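PDB 6N2C: tapirin from Caldicellulosiruptor hydrothermalis, which probably binds cellulose through its C-terminal beta-helix domain, helping this extremely thermophilic bacterium adhere to plant biomass. Local coordinates for residues I233-S238 and N459-N464; F181-T184 and L188-S191. All blocks are in the same frame, centred on the assembly; numbering follows the deposited sequence.

Interaction 1: I233-S238 and N459-N464; sequences IVKNGS and NTFPTN. With GOL (glycerol), chain E.
Ile-233 and Phe-461 make the buried, apolar part of this contact. The two side chains approach from opposite directions, and CD1 of Ile-233 comes 4.0 Å from CZ of Phe-461. Phe-461 swings its ring away from the backbone N (chi1 -174°) and in this way meets Ile-233 on strand 231-234, while CB of Pro-462, beyond a cis peptide bond, lies over the centre of one ring face. Tyr-186 and Ile-180 pack around the same pair.

The other side is polar and looser. Lys-235 runs its chain past the edge of the Phe-461 ring, and its NZ donates to Phe-461 O at 2.9 Å, in the carbonyl plane. Its ammonium also bonds Ile-456 O. A water accepts from Lys-235 NZ at 3.0 Å and lies within hydrogen-bonding distance of Asn-459 OD1. A glycerol, probably from the crystallisation liquor, lies beside Lys-235: its O2 donates to Phe-461 O at 2.7 Å, its O3 accepts from Asn-236 ND2, and its O1 takes the N-H of Thr-463. The direct bond from Lys-235 to the glycerol is weak.

The arrangement belongs to a parallel beta-helix whose outer face, at the end of a strand, is covered by a long loop returning along it.

Interaction 2: F181-T184 and L188-S191; sequences FDFT and LFSS
Five residues of sequence separate Phe-183 from Phe-189, and their CA atoms are 8.9 Å apart across a short turn: residues 181-184 form an irregular approach, and 188-190 an extended strand that has already joined the beta-helix. Between the two segments, the contact is made by the two rings. Atom CE1 of Phe-183 sits 3.6 Å from CE2 of Phe-189, close to the plane of the Phe-189 ring and at its edge. The planes stand at 88° with centroids 5.6 Å apart, but the approach is oblique, with one side of each ring, CD1 and CE1 against CD2 and CE2, making the touch. Phe-189 sends CG anti to its backbone N (chi1 178°), which carries the ring off the strand toward the loop.

Each ring has a second aromatic neighbour: Phe-183 stacks with Tyr-186, and Phe-189 with Tyr-208 of the adjoining strand. Replacing Phe-183 by alanine removes its ring, which is likely to leave the CD2-CE2 side of Phe-189 and the face of Tyr-186 without a mate and to open a gap under Pro-462.

In the loop itself, Asp-182 OD1 accepts from Thr-184 N at 2.8 Å, forming an Asx turn, and from Thr-184 OG1 at 2.7 Å. The N-H arrives on the anti side of that oxygen and the hydroxyl on the syn side, both from the same face of the carboxylate plane, and together the two bonds hold the turn around Phe-183.

This is an aromatic cluster on the outer face of a parallel beta-helix, built where the loop leads into strand 186-190.

Overall arrangement
From the N terminus the chain first passes through 181-184, and interaction 2 closes a tight loop there, joining the entry segment to the strand 186-190 only a few residues later. The chain then winds through strand 231-234, where interaction 1 opens, and continues through the coils up to strand 434-436 before returning past helix 451-457. Interaction 1 closes that long loop of more than 200 residues. The two neither nest nor cross but follow in series, yet the centres of interactions 1 and 2 are about 10 Å apart. Pro-462 and Phe-461 pack against Phe-183, and Phe-461 also against Phe-181, so the entry segment and the returning loop cover one face of the beta-helix together.

Interaction 1: I233-S238 and N459-N464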
ATOM      1  N   ILE A 233      -5.481   4.489  -5.618  1.00 12.79           N
ATOM      2  CA  ILE A 233      -4.729   4.056  -6.762  1.00 13.13           C
ATOM      3  C   ILE A 233      -3.815   5.160  -7.205  1.00 14.53           C
ATOM      4  O   ILE A 233      -4.262   6.219  -7.495  1.00 15.53           O
ATOM      5  CB  ILE A 233      -5.664   3.639  -7.962  1.00 14.27           C
ATOM      6  CG1 ILE A 233      -6.599   2.501  -7.498  1.00 16.50           C
ATOM      7  CG2 ILE A 233      -4.835   3.350  -9.236  1.00 16.05           C
ATOM      8  CD1 ILE A 233      -7.703   2.180  -8.492  1.00 18.47           C
ATOM      9  N   VAL A 234      -2.544   4.840  -7.270  1.00 12.88           N
ATOM     10  CA  VAL A 234      -1.481   5.790  -7.741  1.00 13.98           C
ATOM     11  C   VAL A 234      -0.884   5.134  -8.938  1.00 14.81           C
ATOM     12  O   VAL A 234      -0.012   4.249  -8.878  1.00 15.10           O
ATOM     13  CB  VAL A 234      -0.418   6.064  -6.668  1.00 13.80           C
ATOM     14  CG1 VAL A 234       0.455   7.229  -7.136  1.00 15.86           C
ATOM     15  CG2 VAL A 234      -1.094   6.492  -5.364  1.00 14.49           C
ATOM     16  N   LYS A 235      -1.407   5.482 -10.085  1.00 15.80           N
ATOM     17  CA  LYS A 235      -1.160   4.673 -11.267  1.00 16.90           C
ATOM     18  C   LYS A 235       0.321   4.786 -11.783  1.00 15.90           C
ATOM     19  O   LYS A 235       0.834   3.806 -12.304  1.00 18.17           O
ATOM     20  CB  LYS A 235      -2.077   5.202 -12.384  1.00 19.37           C
ATOM     21  CG  LYS A 235      -1.785   4.649 -13.710  1.00 23.95           C
ATOM     22  CD  LYS A 235      -2.657   3.528 -14.135  1.00 23.36           C
ATOM     23  CE  LYS A 235      -2.227   3.130 -15.553  1.00 25.55           C
ATOM     24  NZ  LYS A 235      -3.080   2.226 -16.301  1.00 28.30           N
ATOM     25  N   ASN A 236       0.920   5.973 -11.713  0.65 16.34           N
ATOM     26  CA  ASN A 236       2.260   6.236 -12.225  0.65 17.78           C
ATOM     27  C   ASN A 236       3.131   6.936 -11.164  0.65 16.57           C
ATOM     28  O   ASN A 236       3.958   7.790 -11.485  0.65 20.08           O
ATOM     29  CB  ASN A 236       2.160   7.106 -13.508  0.65 18.34           C
ATOM     30  CG  ASN A 236       1.330   6.455 -14.579  0.65 19.87           C
ATOM     31  OD1 ASN A 236       1.705   5.412 -15.103  0.65 22.15           O
ATOM     32  ND2 ASN A 236       0.213   7.086 -14.954  0.65 20.88           N
ATOM     33  N   GLY A 237       2.938   6.595  -9.903  1.00 16.13           N
ATOM     34  CA  GLY A 237       3.640   7.279  -8.844  1.00 14.91           C
ATOM     35  C   GLY A 237       3.723   6.515  -7.563  1.00 16.26           C
ATOM     36  O   GLY A 237       3.337   5.327  -7.520  1.00 15.13           O
ATOM     37  N   SER A 238       4.162   7.175  -6.498  0.54 15.59           N
ATOM     38  CA  SER A 238       4.236   6.551  -5.167  0.54 15.65           C
ATOM     39  C   SER A 238       3.216   7.122  -4.245  0.54 14.38           C
ATOM     40  O   SER A 238       2.519   8.100  -4.585  0.54 15.48           O
ATOM     41  CB  SER A 238       5.619   6.714  -4.517  0.54 17.23           C
ATOM     42  OG  SER A 238       6.614   6.224  -5.349  0.54 18.48           O
ATOM     43  N   ASN A 459      -3.651   0.158 -20.189  0.55 29.82           N
ATOM     44  CA  ASN A 459      -3.684   1.525 -20.685  0.55 30.20           C
ATOM     45  C   ASN A 459      -5.137   2.048 -20.827  0.55 25.06           C
ATOM     46  O   ASN A 459      -5.341   3.221 -21.012  0.55 26.80           O
ATOM     47  CB  ASN A 459      -2.956   1.637 -22.036  0.55 36.10           C
ATOM     48  CG  ASN A 459      -1.549   1.061 -22.004  0.55 38.20           C
ATOM     49  OD1 ASN A 459      -0.794   1.326 -21.090  0.55 36.51           O
ATOM     50  ND2 ASN A 459      -1.193   0.278 -23.042  0.55 46.91           N
ATOM     51  N   THR A 460      -6.128   1.178 -20.761  1.00 26.81           N
ATOM     52  CA  THR A 460      -7.492   1.582 -20.685  1.00 24.47           C
ATOM     53  C   THR A 460      -7.833   2.305 -19.375  1.00 23.00           C
ATOM     54  O   THR A 460      -8.827   3.023 -19.324  1.00 21.56           O
ATOM     55  CB  THR A 460      -8.446   0.378 -20.845  1.00 29.36           C
ATOM     56  OG1 THR A 460      -8.033  -0.716 -20.010  1.00 27.42           O
ATOM     57  CG2 THR A 460      -8.476  -0.122 -22.279  1.00 33.44           C
ATOM     58  N   PHE A 461      -7.031   2.124 -18.315  1.00 19.34           N
ATOM     59  CA  PHE A 461      -7.442   2.747 -17.040  1.00 19.15           C
ATOM     60  C   PHE A 461      -6.646   3.962 -16.748  1.00 16.34           C
ATOM     61  O   PHE A 461      -5.420   3.890 -16.684  1.00 18.00           O
ATOM     62  CB  PHE A 461      -7.284   1.728 -15.888  1.00 18.69           C
ATOM     63  CG  PHE A 461      -7.808   2.248 -14.594  1.00 17.56           C
ATOM     64  CD1 PHE A 461      -9.169   2.129 -14.263  1.00 16.80           C
ATOM     65  CD2 PHE A 461      -6.957   2.849 -13.666  1.00 16.29           C
ATOM     66  CE1 PHE A 461      -9.644   2.643 -13.093  1.00 17.68           C
ATOM     67  CE2 PHE A 461      -7.463   3.315 -12.463  1.00 15.34           C
ATOM     68  CZ  PHE A 461      -8.783   3.237 -12.152  1.00 15.93           C
ATOM     69  N   PRO A 462      -7.269   5.098 -16.494  1.00 15.07           N
ATOM     70  CA  PRO A 462      -8.697   5.305 -16.227  1.00 13.72           C
ATOM     71  C   PRO A 462      -9.484   5.884 -17.423  1.00 14.77           C
ATOM     72  O   PRO A 462     -10.704   6.143 -17.320  1.00 15.05           O
ATOM     73  CB  PRO A 462      -8.625   6.288 -15.091  1.00 13.50           C
ATOM     74  CG  PRO A 462      -7.475   7.198 -15.455  1.00 15.78           C
ATOM     75  CD  PRO A 462      -6.464   6.216 -16.001  1.00 14.42           C
ATOM     76  N   THR A 463      -8.766   6.168 -18.510  1.00 16.27           N
ATOM     77  CA  THR A 463      -9.430   6.973 -19.557  1.00 16.27           C
ATOM     78  C   THR A 463     -10.566   6.326 -20.350  1.00 18.56           C
ATOM     79  O   THR A 463     -11.281   7.079 -21.026  1.00 21.43           O
ATOM     80  CB  THR A 463      -8.414   7.601 -20.573  1.00 17.80           C
ATOM     81  OG1 THR A 463      -7.772   6.566 -21.280  1.00 23.59           O
ATOM     82  CG2 THR A 463      -7.427   8.469 -19.900  1.00 19.73           C
ATOM     83  N   ASN A 464     -10.777   5.000 -20.321  1.00 18.95           N
ATOM     84  CA  ASN A 464     -11.970   4.465 -20.847  1.00 20.00           C
ATOM     85  C   ASN A 464     -13.205   5.036 -20.173  1.00 21.47           C
ATOM     86  O   ASN A 464     -14.262   5.135 -20.796  1.00 21.05           O
ATOM     87  CB  ASN A 464     -12.031   2.919 -20.739  1.00 20.35           C
ATOM     88  CG  ASN A 464     -11.424   2.225 -21.928  1.00 22.85           C
ATOM     89  OD1 ASN A 464     -10.425   2.684 -22.520  1.00 21.68           O
ATOM     90  ND2 ASN A 464     -11.949   0.955 -22.196  1.00 23.11           N
TER
HETATM   91  C1  GOL E 703      -4.953   6.580 -19.217  0.81 37.39           C
HETATM   92  O1  GOL E 703      -6.012   5.539 -19.415  0.81 22.11           O
HETATM   93  C2  GOL E 703      -3.514   6.226 -18.823  0.81 40.07           C
HETATM   94  O2  GOL E 703      -3.421   4.907 -18.245  0.81 45.10           O
HETATM   95  C3  GOL E 703      -2.892   7.217 -17.799  0.81 44.76           C
HETATM   96  O3  GOL E 703      -1.686   6.639 -17.215  0.81 41.40           O
HETATM   97  O   HOH W   1      -1.254   1.758 -18.572  1.00 31.35           O

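Interaction 2: F181-T184 and L188-S191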
ATOM      1  N   PHE A 181     -14.129   1.444 -11.605  1.00 15.64           N
ATOM      2  CA  PHE A 181     -14.299   1.939 -12.968  1.00 17.04           C
ATOM      3  C   PHE A 181     -15.437   2.906 -13.079  1.00 19.52           C
ATOM      4  O   PHE A 181     -15.697   3.385 -14.189  1.00 18.48           O
ATOM      5  CB  PHE A 181     -14.577   0.768 -13.892  1.00 15.58           C
ATOM      6  CG  PHE A 181     -13.513  -0.278 -13.812  1.00 16.40           C
ATOM      7  CD1 PHE A 181     -12.309  -0.124 -14.433  1.00 17.61           C
ATOM      8  CD2 PHE A 181     -13.700  -1.394 -12.984  1.00 18.42           C
ATOM      9  CE1 PHE A 181     -11.329  -1.079 -14.286  1.00 20.61           C
ATOM     10  CE2 PHE A 181     -12.738  -2.344 -12.860  1.00 18.23           C
ATOM     11  CZ  PHE A 181     -11.543  -2.191 -13.499  1.00 18.64           C
ATOM     12  N   ASP A 182     -16.061   3.249 -11.964  1.00 18.57           N
ATOM     13  CA  ASP A 182     -17.124   4.240 -11.910  1.00 16.60           C
ATOM     14  C   ASP A 182     -16.660   5.516 -11.237  1.00 17.24           C
ATOM     15  O   ASP A 182     -16.604   5.628  -9.970  1.00 15.90           O
ATOM     16  CB  ASP A 182     -18.309   3.647 -11.203  1.00 16.66           C
ATOM     17  CG  ASP A 182     -19.512   4.567 -11.148  1.00 17.34           C
ATOM     18  OD1 ASP A 182     -19.369   5.776 -11.335  1.00 14.82           O
ATOM     19  OD2 ASP A 182     -20.648   4.017 -10.789  1.00 16.49           O
ATOM     20  N   PHE A 183     -16.402   6.538 -12.081  1.00 15.53           N
ATOM     21  CA  PHE A 183     -15.857   7.781 -11.519  1.00 13.24           C
ATOM     22  C   PHE A 183     -16.829   8.653 -10.793  1.00 14.73           C
ATOM     23  O   PHE A 183     -16.473   9.760 -10.357  1.00 14.95           O
ATOM     24  CB  PHE A 183     -14.890   8.452 -12.529  1.00 13.61           C
ATOM     25  CG  PHE A 183     -13.623   7.713 -12.659  1.00 13.14           C
ATOM     26  CD1 PHE A 183     -12.570   8.005 -11.790  1.00 12.83           C
ATOM     27  CD2 PHE A 183     -13.561   6.593 -13.483  1.00 13.30           C
ATOM     28  CE1 PHE A 183     -11.449   7.207 -11.813  1.00 12.99           C
ATOM     29  CE2 PHE A 183     -12.426   5.826 -13.545  1.00 14.88           C
ATOM     30  CZ  PHE A 183     -11.376   6.155 -12.624  1.00 14.21           C
ATOM     31  N   THR A 184     -18.093   8.212 -10.608  1.00 13.52           N
ATOM     32  CA  THR A 184     -18.960   8.899  -9.695  1.00 13.43           C
ATOM     33  C   THR A 184     -18.754   8.423  -8.209  1.00 13.77           C
ATOM     34  O   THR A 184     -19.497   8.908  -7.282  1.00 16.21           O
ATOM     35  CB  THR A 184     -20.474   8.723 -10.001  1.00 15.97           C
ATOM     36  OG1 THR A 184     -20.855   7.374  -9.766  1.00 14.83           O
ATOM     37  CG2 THR A 184     -20.754   9.150 -11.445  1.00 17.04           C
ATOM     38  N   LEU A 188     -11.565  12.251  -4.722  1.00 12.29           N
ATOM     39  CA  LEU A 188     -10.361  13.038  -5.174  1.00 14.27           C
ATOM     40  C   LEU A 188      -9.774  12.290  -6.364  1.00 12.40           C
ATOM     41  O   LEU A 188      -9.549  11.053  -6.345  1.00 13.36           O
ATOM     42  CB  LEU A 188      -9.298  13.225  -4.024  1.00 12.91           C
ATOM     43  CG  LEU A 188      -9.845  13.822  -2.754  1.00 17.57           C
ATOM     44  CD1 LEU A 188      -8.784  13.716  -1.686  1.00 21.29           C
ATOM     45  CD2 LEU A 188     -10.290  15.235  -2.908  1.00 17.99           C
ATOM     46  N   PHE A 189      -9.516  13.054  -7.446  1.00 14.09           N
ATOM     47  CA  PHE A 189      -8.867  12.476  -8.646  1.00 13.00           C
ATOM     48  C   PHE A 189      -7.918  13.493  -9.200  1.00 13.47           C
ATOM     49  O   PHE A 189      -8.293  14.669  -9.329  1.00 13.25           O
ATOM     50  CB  PHE A 189      -9.916  12.219  -9.663  1.00 14.31           C
ATOM     51  CG  PHE A 189      -9.408  11.696 -10.933  1.00 14.25           C
ATOM     52  CD1 PHE A 189      -8.837  12.578 -11.871  1.00 15.93           C
ATOM     53  CD2 PHE A 189      -9.577  10.386 -11.296  1.00 14.12           C
ATOM     54  CE1 PHE A 189      -8.420  12.097 -13.143  1.00 14.84           C
ATOM     55  CE2 PHE A 189      -9.120   9.901 -12.555  1.00 15.43           C
ATOM     56  CZ  PHE A 189      -8.491  10.735 -13.439  1.00 17.27           C
ATOM     57  N   SER A 190      -6.695  13.049  -9.531  1.00 13.57           N
ATOM     58  CA  SER A 190      -5.816  13.941 -10.288  1.00 13.71           C
ATOM     59  C   SER A 190      -5.098  13.159 -11.361  1.00 14.06           C
ATOM     60  O   SER A 190      -4.614  12.071 -11.059  1.00 12.82           O
ATOM     61  CB  SER A 190      -4.786  14.609  -9.368  1.00 15.13           C
ATOM     62  OG  SER A 190      -3.862  15.404 -10.157  1.00 15.91           O
ATOM     63  N   SER A 191      -4.991  13.731 -12.576  1.00 13.11           N
ATOM     64  CA  SER A 191      -4.114  13.182 -13.565  1.00 16.50           C
ATOM     65  C   SER A 191      -2.683  13.586 -13.395  1.00 17.63           C
ATOM     66  O   SER A 191      -1.878  13.202 -14.258  1.00 17.25           O
ATOM     67  CB  SER A 191      -4.546  13.496 -14.952  1.00 18.53           C
ATOM     68  OG  SER A 191      -5.842  13.100 -15.205  1.00 22.77           O
TER